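Local coordinates for protein beta-ketoacyl synthase (Burkholderia phymatum, PDB 4EWG) that probably catalyses the condensation of acyl chains with a carrier-protein-bound extender unit, as beta-ketoacyl-ACP synthases do in fatty acid synthesis, at residues Phe60-Asp65 with Val77-Val82; Pro376-Tyr379 with Ala384-Ile387. One frame throughout, in Å; residues are numbered along the deposited sequence.

How the contacts relate
Contacts 1 and 2 fasten peripheral segments of one fold by quite different chemistry. Contact 1 holds a loop, Phe60-Asp65, to helix 76-92 through aromatic and sulfur contacts without a hydrogen bond between the segments; contact 2 ties Pro376-Tyr379 to Ala384-Ile387 by a two-pronged salt bridge. They follow one another along the chain and lie on opposite sides of its centre, with about 36 Å between their centres and about 27 Å between their nearest atoms. Neither touches the other, and both lie away from His249, a calcium ligand in this protein, though no calcium is bound to this chain.

Contact 1. Residues Phe60-Asp65 with Val77-Val82; sequences FAQPAD and VSMYAV
Phe60, Met79 and Tyr80 carry this contact, in which an irregular loop of the thiolase-like fold is held against helix 76-92 by an edge-to-face aromatic pair flanked by a methionine. The edge of the Tyr80 ring points at a face of Phe60. Ring centroids lie 5.1 Å apart with planes at 67°, and Tyr80 CD1 stands 3.9 Å above the Phe60 plane, over its centre. The phenyl ring reaches the helix because its CG is anti to the backbone N (chi1 173°), which carries it out from the loop.

The neighbouring helix residue meets a different part of the same ring. Met79 CB approaches Phe60 CE1 at 3.9 Å, so the base of the methionine side chain packs by the outer end of the phenyl group while Tyr80 covers a face. The carbonyl oxygen Met79 O also comes to within 3.9 Å of Phe60 CZ, obliquely to the ring. Consecutive positions on one helical turn thus hold a single aromatic side chain by two kinds of apolar contact.

Beyond the pair, the polar end of Tyr80 has its own partners: its OH is hydrogen-bonded to Arg76 and to Glu237, which would help to fix the direction of the ring. Arg76 and Arg83 of the same helix also touch Phe60, and Leu57 packs on Tyr80, so the aromatic pair belongs to a larger cluster at the partly buried boundary between loop and helix.

Farther along the loop, Gln62 meets the methionine sulfur with CG and with its amide CD and OE1. An extended chi2 (-166°) carries the sulfur out from the helix, and Met79 SD lies a tight 3.3 Å from Gln62 CG and 3.6 Å from Gln62 OE1.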
ATOM      1  N   PHE A  60      16.387 -21.441  -0.378  1.00 25.99           N
ATOM      2  CA  PHE A  60      16.350 -20.387  -1.341  1.00 25.07           C
ATOM      3  C   PHE A  60      17.754 -19.838  -1.379  1.00 25.72           C
ATOM      4  O   PHE A  60      18.334 -19.579  -0.344  1.00 26.94           O
ATOM      5  CB  PHE A  60      15.362 -19.285  -0.909  1.00 23.02           C
ATOM      6  CG  PHE A  60      15.390 -18.070  -1.786  1.00 21.38           C
ATOM      7  CD1 PHE A  60      16.270 -17.022  -1.521  1.00 20.60           C
ATOM      8  CD2 PHE A  60      14.543 -17.973  -2.879  1.00 20.51           C
ATOM      9  CE1 PHE A  60      16.325 -15.924  -2.348  1.00 20.14           C
ATOM     10  CE2 PHE A  60      14.569 -16.860  -3.684  1.00 19.98           C
ATOM     11  CZ  PHE A  60      15.456 -15.832  -3.431  1.00 19.92           C
ATOM     12  N   ALA A  61      18.291 -19.682  -2.556  1.00 26.47           N
ATOM     13  CA  ALA A  61      19.517 -18.922  -2.734  1.00 28.56           C
ATOM     14  C   ALA A  61      19.315 -18.002  -3.919  1.00 28.96           C
ATOM     15  O   ALA A  61      18.722 -18.390  -4.934  1.00 27.28           O
ATOM     16  CB  ALA A  61      20.735 -19.822  -2.946  1.00 28.26           C
ATOM     17  N   GLN A  62      19.780 -16.765  -3.752  1.00 31.11           N
ATOM     18  CA  GLN A  62      19.779 -15.782  -4.835  1.00 31.35           C
ATOM     19  C   GLN A  62      20.402 -16.378  -6.041  1.00 30.48           C
ATOM     20  O   GLN A  62      21.405 -17.060  -5.919  1.00 32.13           O
ATOM     21  CB  GLN A  62      20.656 -14.600  -4.505  1.00 32.30           C
ATOM     22  CG  GLN A  62      20.173 -13.804  -3.353  1.00 33.42           C
ATOM     23  CD  GLN A  62      21.300 -13.029  -2.755  1.00 35.77           C
ATOM     24  OE1 GLN A  62      21.537 -13.078  -1.517  1.00 38.83           O
ATOM     25  NE2 GLN A  62      22.056 -12.324  -3.622  1.00 36.24           N
ATOM     26  N   PRO A  63      19.836 -16.101  -7.213  1.00 30.05           N
ATOM     27  CA  PRO A  63      20.542 -16.411  -8.439  1.00 30.61           C
ATOM     28  C   PRO A  63      21.911 -15.776  -8.433  1.00 30.63           C
ATOM     29  O   PRO A  63      22.076 -14.670  -7.939  1.00 30.65           O
ATOM     30  CB  PRO A  63      19.649 -15.815  -9.521  1.00 30.15           C
ATOM     31  CG  PRO A  63      18.291 -15.927  -8.928  1.00 30.09           C
ATOM     32  CD  PRO A  63      18.463 -15.649  -7.467  1.00 29.27           C
ATOM     33  N   ALA A  64      22.880 -16.503  -8.965  1.00 32.15           N
ATOM     34  CA  ALA A  64      24.279 -16.076  -8.983  1.00 33.61           C
ATOM     35  C   ALA A  64      24.505 -14.778  -9.785  1.00 34.06           C
ATOM     36  O   ALA A  64      25.360 -13.971  -9.442  1.00 36.52           O
ATOM     37  CB  ALA A  64      25.139 -17.211  -9.552  1.00 34.40           C
ATOM     38  N   ASP A  65      23.737 -14.587 -10.848  1.00 32.74           N
ATOM     39  CA  ASP A  65      23.934 -13.459 -11.733  1.00 32.04           C
ATOM     40  C   ASP A  65      23.207 -12.166 -11.282  1.00 31.21           C
ATOM     41  O   ASP A  65      23.162 -11.194 -12.039  1.00 31.18           O
ATOM     42  CB  ASP A  65      23.494 -13.873 -13.140  1.00 32.71           C
ATOM     43  CG  ASP A  65      21.974 -13.992 -13.268  1.00 33.22           C
ATOM     44  OD1 ASP A  65      21.283 -14.322 -12.269  1.00 32.46           O
ATOM     45  OD2 ASP A  65      21.471 -13.722 -14.382  1.00 34.74           O
ATOM     46  N   VAL A  77      12.081 -11.183   1.707  1.00 15.56           N
ATOM     47  CA  VAL A  77      10.756 -11.042   1.097  1.00 14.55           C
ATOM     48  C   VAL A  77      10.862 -10.355  -0.268  1.00 14.49           C
ATOM     49  O   VAL A  77      10.170 -10.727  -1.212  1.00 14.79           O
ATOM     50  CB  VAL A  77       9.772 -10.294   2.035  1.00 13.62           C
ATOM     51  CG1 VAL A  77      10.218  -8.853   2.265  1.00 12.87           C
ATOM     52  CG2 VAL A  77       8.343 -10.326   1.474  1.00 12.98           C
ATOM     53  N   SER A  78      11.722  -9.363  -0.357  1.00 14.68           N
ATOM     54  CA  SER A  78      11.945  -8.666  -1.606  1.00 15.28           C
ATOM     55  C   SER A  78      12.714  -9.571  -2.569  1.00 15.68           C
ATOM     56  O   SER A  78      12.432  -9.583  -3.744  1.00 15.68           O
ATOM     57  CB  SER A  78      12.684  -7.335  -1.380  1.00 15.22           C
ATOM     58  OG  SER A  78      11.783  -6.361  -0.862  1.00 15.00           O
ATOM     59  N   MET A  79      13.647 -10.375  -2.055  1.00 16.71           N
ATOM     60  CA  MET A  79      14.309 -11.387  -2.910  1.00 17.50           C
ATOM     61  C   MET A  79      13.327 -12.413  -3.465  1.00 16.46           C
ATOM     62  O   MET A  79      13.388 -12.754  -4.658  1.00 16.38           O
ATOM     63  CB  MET A  79      15.441 -12.079  -2.185  1.00 19.75           C
ATOM     64  CG  MET A  79      16.601 -11.162  -1.894  1.00 21.35           C
ATOM     65  SD  MET A  79      18.089 -12.034  -1.419  1.00 27.43           S
ATOM     66  CE  MET A  79      17.619 -12.764   0.162  1.00 24.33           C
ATOM     67  N   TYR A  80      12.396 -12.876  -2.636  1.00 15.53           N
ATOM     68  CA  TYR A  80      11.337 -13.786  -3.130  1.00 14.94           C
ATOM     69  C   TYR A  80      10.525 -13.092  -4.233  1.00 13.89           C
ATOM     70  O   TYR A  80      10.268 -13.660  -5.280  1.00 13.54           O
ATOM     71  CB  TYR A  80      10.380 -14.175  -2.032  1.00 14.85           C
ATOM     72  CG  TYR A  80      10.949 -14.926  -0.827  1.00 15.29           C
ATOM     73  CD1 TYR A  80      12.246 -15.427  -0.789  1.00 15.71           C
ATOM     74  CD2 TYR A  80      10.144 -15.134   0.286  1.00 15.35           C
ATOM     75  CE1 TYR A  80      12.717 -16.124   0.320  1.00 15.98           C
ATOM     76  CE2 TYR A  80      10.609 -15.821   1.393  1.00 15.70           C
ATOM     77  CZ  TYR A  80      11.885 -16.319   1.401  1.00 16.26           C
ATOM     78  OH  TYR A  80      12.307 -17.014   2.546  1.00 17.36           O
ATOM     79  N   ALA A  81      10.149 -11.845  -3.967  1.00 12.95           N
ATOM     80  CA  ALA A  81       9.291 -11.069  -4.860  1.00 12.44           C
ATOM     81  C   ALA A  81       9.986 -10.914  -6.226  1.00 12.61           C
ATOM     82  O   ALA A  81       9.374 -11.144  -7.260  1.00 12.26           O
ATOM     83  CB  ALA A  81       8.992  -9.702  -4.251  1.00 11.73           C
ATOM     84  N   VAL A  82      11.271 -10.535  -6.198  1.00 12.54           N
ATOM     85  CA  VAL A  82      12.046 -10.343  -7.416  1.00 13.02           C
ATOM     86  C   VAL A  82      12.233 -11.664  -8.192  1.00 13.50           C
ATOM     87  O   VAL A  82      12.042 -11.714  -9.394  1.00 13.53           O
ATOM     88  CB  VAL A  82      13.397  -9.697  -7.120  1.00 13.15           C
ATOM     89  CG1 VAL A  82      14.272  -9.697  -8.363  1.00 13.40           C
ATOM     90  CG2 VAL A  82      13.200  -8.265  -6.613  1.00 12.60           C
TER

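Contact 2. Residues Pro376-Tyr379 with Ala384-Ile387; sequences PLDY and ARAI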
ATOM      1  N   PRO A 376     -22.916 -26.303   3.990  1.00 25.40           N
ATOM      2  CA  PRO A 376     -22.758 -27.311   2.943  1.00 25.61           C
ATOM      3  C   PRO A 376     -22.302 -26.701   1.635  1.00 25.00           C
ATOM      4  O   PRO A 376     -22.950 -25.793   1.106  1.00 25.18           O
ATOM      5  CB  PRO A 376     -24.164 -27.900   2.807  1.00 26.60           C
ATOM      6  CG  PRO A 376     -24.711 -27.773   4.175  1.00 26.82           C
ATOM      7  CD  PRO A 376     -24.208 -26.444   4.677  1.00 25.90           C
ATOM      8  N   LEU A 377     -21.156 -27.185   1.166  1.00 24.39           N
ATOM      9  CA  LEU A 377     -20.597 -26.847  -0.142  1.00 23.69           C
ATOM     10  C   LEU A 377     -20.088 -28.150  -0.720  1.00 23.69           C
ATOM     11  O   LEU A 377     -20.095 -29.163  -0.041  1.00 23.71           O
ATOM     12  CB  LEU A 377     -19.463 -25.817  -0.003  1.00 22.16           C
ATOM     13  CG  LEU A 377     -19.916 -24.394   0.377  1.00 21.61           C
ATOM     14  CD1 LEU A 377     -18.767 -23.516   0.849  1.00 20.50           C
ATOM     15  CD2 LEU A 377     -20.654 -23.736  -0.787  1.00 21.41           C
ATOM     16  N   ASP A 378     -19.629 -28.145  -1.951  1.00 23.78           N
ATOM     17  CA  ASP A 378     -19.027 -29.369  -2.494  1.00 24.22           C
ATOM     18  C   ASP A 378     -17.530 -29.342  -2.165  1.00 23.75           C
ATOM     19  O   ASP A 378     -16.703 -28.971  -2.975  1.00 23.31           O
ATOM     20  CB  ASP A 378     -19.312 -29.511  -3.992  1.00 24.45           C
ATOM     21  CG  ASP A 378     -18.876 -30.833  -4.542  1.00 25.08           C
ATOM     22  OD1 ASP A 378     -18.507 -31.727  -3.744  1.00 24.89           O
ATOM     23  OD2 ASP A 378     -18.885 -30.989  -5.798  1.00 25.77           O
ATOM     24  N   TYR A 379     -17.206 -29.716  -0.932  1.00 24.12           N
ATOM     25  CA  TYR A 379     -15.836 -29.703  -0.459  1.00 24.44           C
ATOM     26  C   TYR A 379     -15.089 -30.839  -1.131  1.00 25.18           C
ATOM     27  O   TYR A 379     -15.307 -32.025  -0.796  1.00 26.21           O
ATOM     28  CB  TYR A 379     -15.785 -29.859   1.075  1.00 24.46           C
ATOM     29  CG  TYR A 379     -16.442 -28.734   1.823  1.00 24.43           C
ATOM     30  CD1 TYR A 379     -15.781 -27.528   1.997  1.00 23.77           C
ATOM     31  CD2 TYR A 379     -17.728 -28.858   2.357  1.00 25.20           C
ATOM     32  CE1 TYR A 379     -16.372 -26.472   2.660  1.00 23.02           C
ATOM     33  CE2 TYR A 379     -18.333 -27.795   3.041  1.00 24.65           C
ATOM     34  CZ  TYR A 379     -17.632 -26.599   3.184  1.00 23.87           C
ATOM     35  OH  TYR A 379     -18.186 -25.514   3.861  1.00 22.59           O
ATOM     36  N   ALA A 384      -8.266 -35.514  -6.249  1.00 27.60           N
ATOM     37  CA  ALA A 384      -8.489 -34.312  -7.063  1.00 27.05           C
ATOM     38  C   ALA A 384      -9.773 -34.467  -7.881  1.00 27.46           C
ATOM     39  O   ALA A 384     -10.139 -35.584  -8.248  1.00 29.59           O
ATOM     40  CB  ALA A 384      -7.320 -34.058  -7.981  1.00 26.82           C
ATOM     41  N   ARG A 385     -10.438 -33.360  -8.182  1.00 26.17           N
ATOM     42  CA  ARG A 385     -11.673 -33.394  -8.983  1.00 26.40           C
ATOM     43  C   ARG A 385     -11.358 -32.926 -10.406  1.00 26.34           C
ATOM     44  O   ARG A 385     -10.596 -31.977 -10.593  1.00 24.76           O
ATOM     45  CB  ARG A 385     -12.751 -32.490  -8.356  1.00 25.58           C
ATOM     46  CG  ARG A 385     -14.149 -32.655  -8.943  1.00 25.95           C
ATOM     47  CD  ARG A 385     -14.880 -33.841  -8.349  1.00 26.50           C
ATOM     48  NE  ARG A 385     -15.037 -33.721  -6.902  1.00 26.09           N
ATOM     49  CZ  ARG A 385     -15.961 -32.972  -6.286  1.00 25.81           C
ATOM     50  NH1 ARG A 385     -16.843 -32.259  -6.977  1.00 25.69           N
ATOM     51  NH2 ARG A 385     -16.005 -32.945  -4.959  1.00 25.61           N
ATOM     52  N   ALA A 386     -11.936 -33.615 -11.395  1.00 27.03           N
ATOM     53  CA  ALA A 386     -11.880 -33.179 -12.786  1.00 27.32           C
ATOM     54  C   ALA A 386     -13.065 -32.282 -13.013  1.00 27.60           C
ATOM     55  O   ALA A 386     -14.202 -32.710 -12.836  1.00 27.56           O
ATOM     56  CB  ALA A 386     -11.934 -34.359 -13.742  1.00 27.99           C
ATOM     57  N   ILE A 387     -12.800 -31.021 -13.381  1.00 27.62           N
ATOM     58  CA  ILE A 387     -13.855 -30.077 -13.750  1.00 27.61           C
ATOM     59  C   ILE A 387     -13.385 -29.337 -14.968  1.00 28.10           C
ATOM     60  O   ILE A 387     -12.193 -29.044 -15.108  1.00 28.18           O
ATOM     61  CB  ILE A 387     -14.150 -29.031 -12.661  1.00 27.07           C
ATOM     62  CG1 ILE A 387     -14.522 -29.694 -11.326  1.00 27.26           C
ATOM     63  CG2 ILE A 387     -15.267 -28.096 -13.114  1.00 26.45           C
ATOM     64  CD1 ILE A 387     -14.669 -28.702 -10.170  1.00 26.53           C
TER
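Asp378 and Arg385 face each other in an end-on, bidentate salt bridge that joins the outermost strand 378-379 of the large sheet to the weakly bonded strand 385-386 across a short connecting loop. Each carboxylate oxygen receives a different guanidinium nitrogen. Arg385 NH1 donates to Asp378 OD2 at 2.7 Å, a nearly straight bond with an N-H...O angle of 169°, and Arg385 NH2 donates to Asp378 OD1 at 3.0 Å.

The two flat groups are not coplanar. Their planes differ by 32°, and although both oxygens lie near the guanidinium plane at its edge, the nitrogens meet them from above the plane of the carboxylate. The fork is therefore in plane for the arginine and tilted for the aspartate.

The two side chains come from opposite directions and meet at their charged groups. The arginine does not run out straight: bends at chi2 (82°) and chi3 fold its chain and swing the terminal nitrogens toward the acid. Asp378 itself occupies the centre of an inverse gamma turn, marked by a weak hydrogen bond of 3.1 Å from Tyr379 N to Leu377 O.

One shell out, the two backbones belong to different sheets. Asp378 bonds through its backbone to Met328 and Ile330, placing strand 378-379 at the edge of the large mixed sheet, whereas Arg385 is backbone hydrogen-bonded to Tyr361, in a weakly bonded pairing with strand 360-361. Ile380, in the loop between the segments, packs against the arginine side chain.

The charge pair consequently bridges the two sheets. With both carboxylate oxygens engaged by separate N-H groups, rotation of either flat group would cost hydrogen bonding, and the opposed charges probably favour an ionised aspartate beside the cationic arginine.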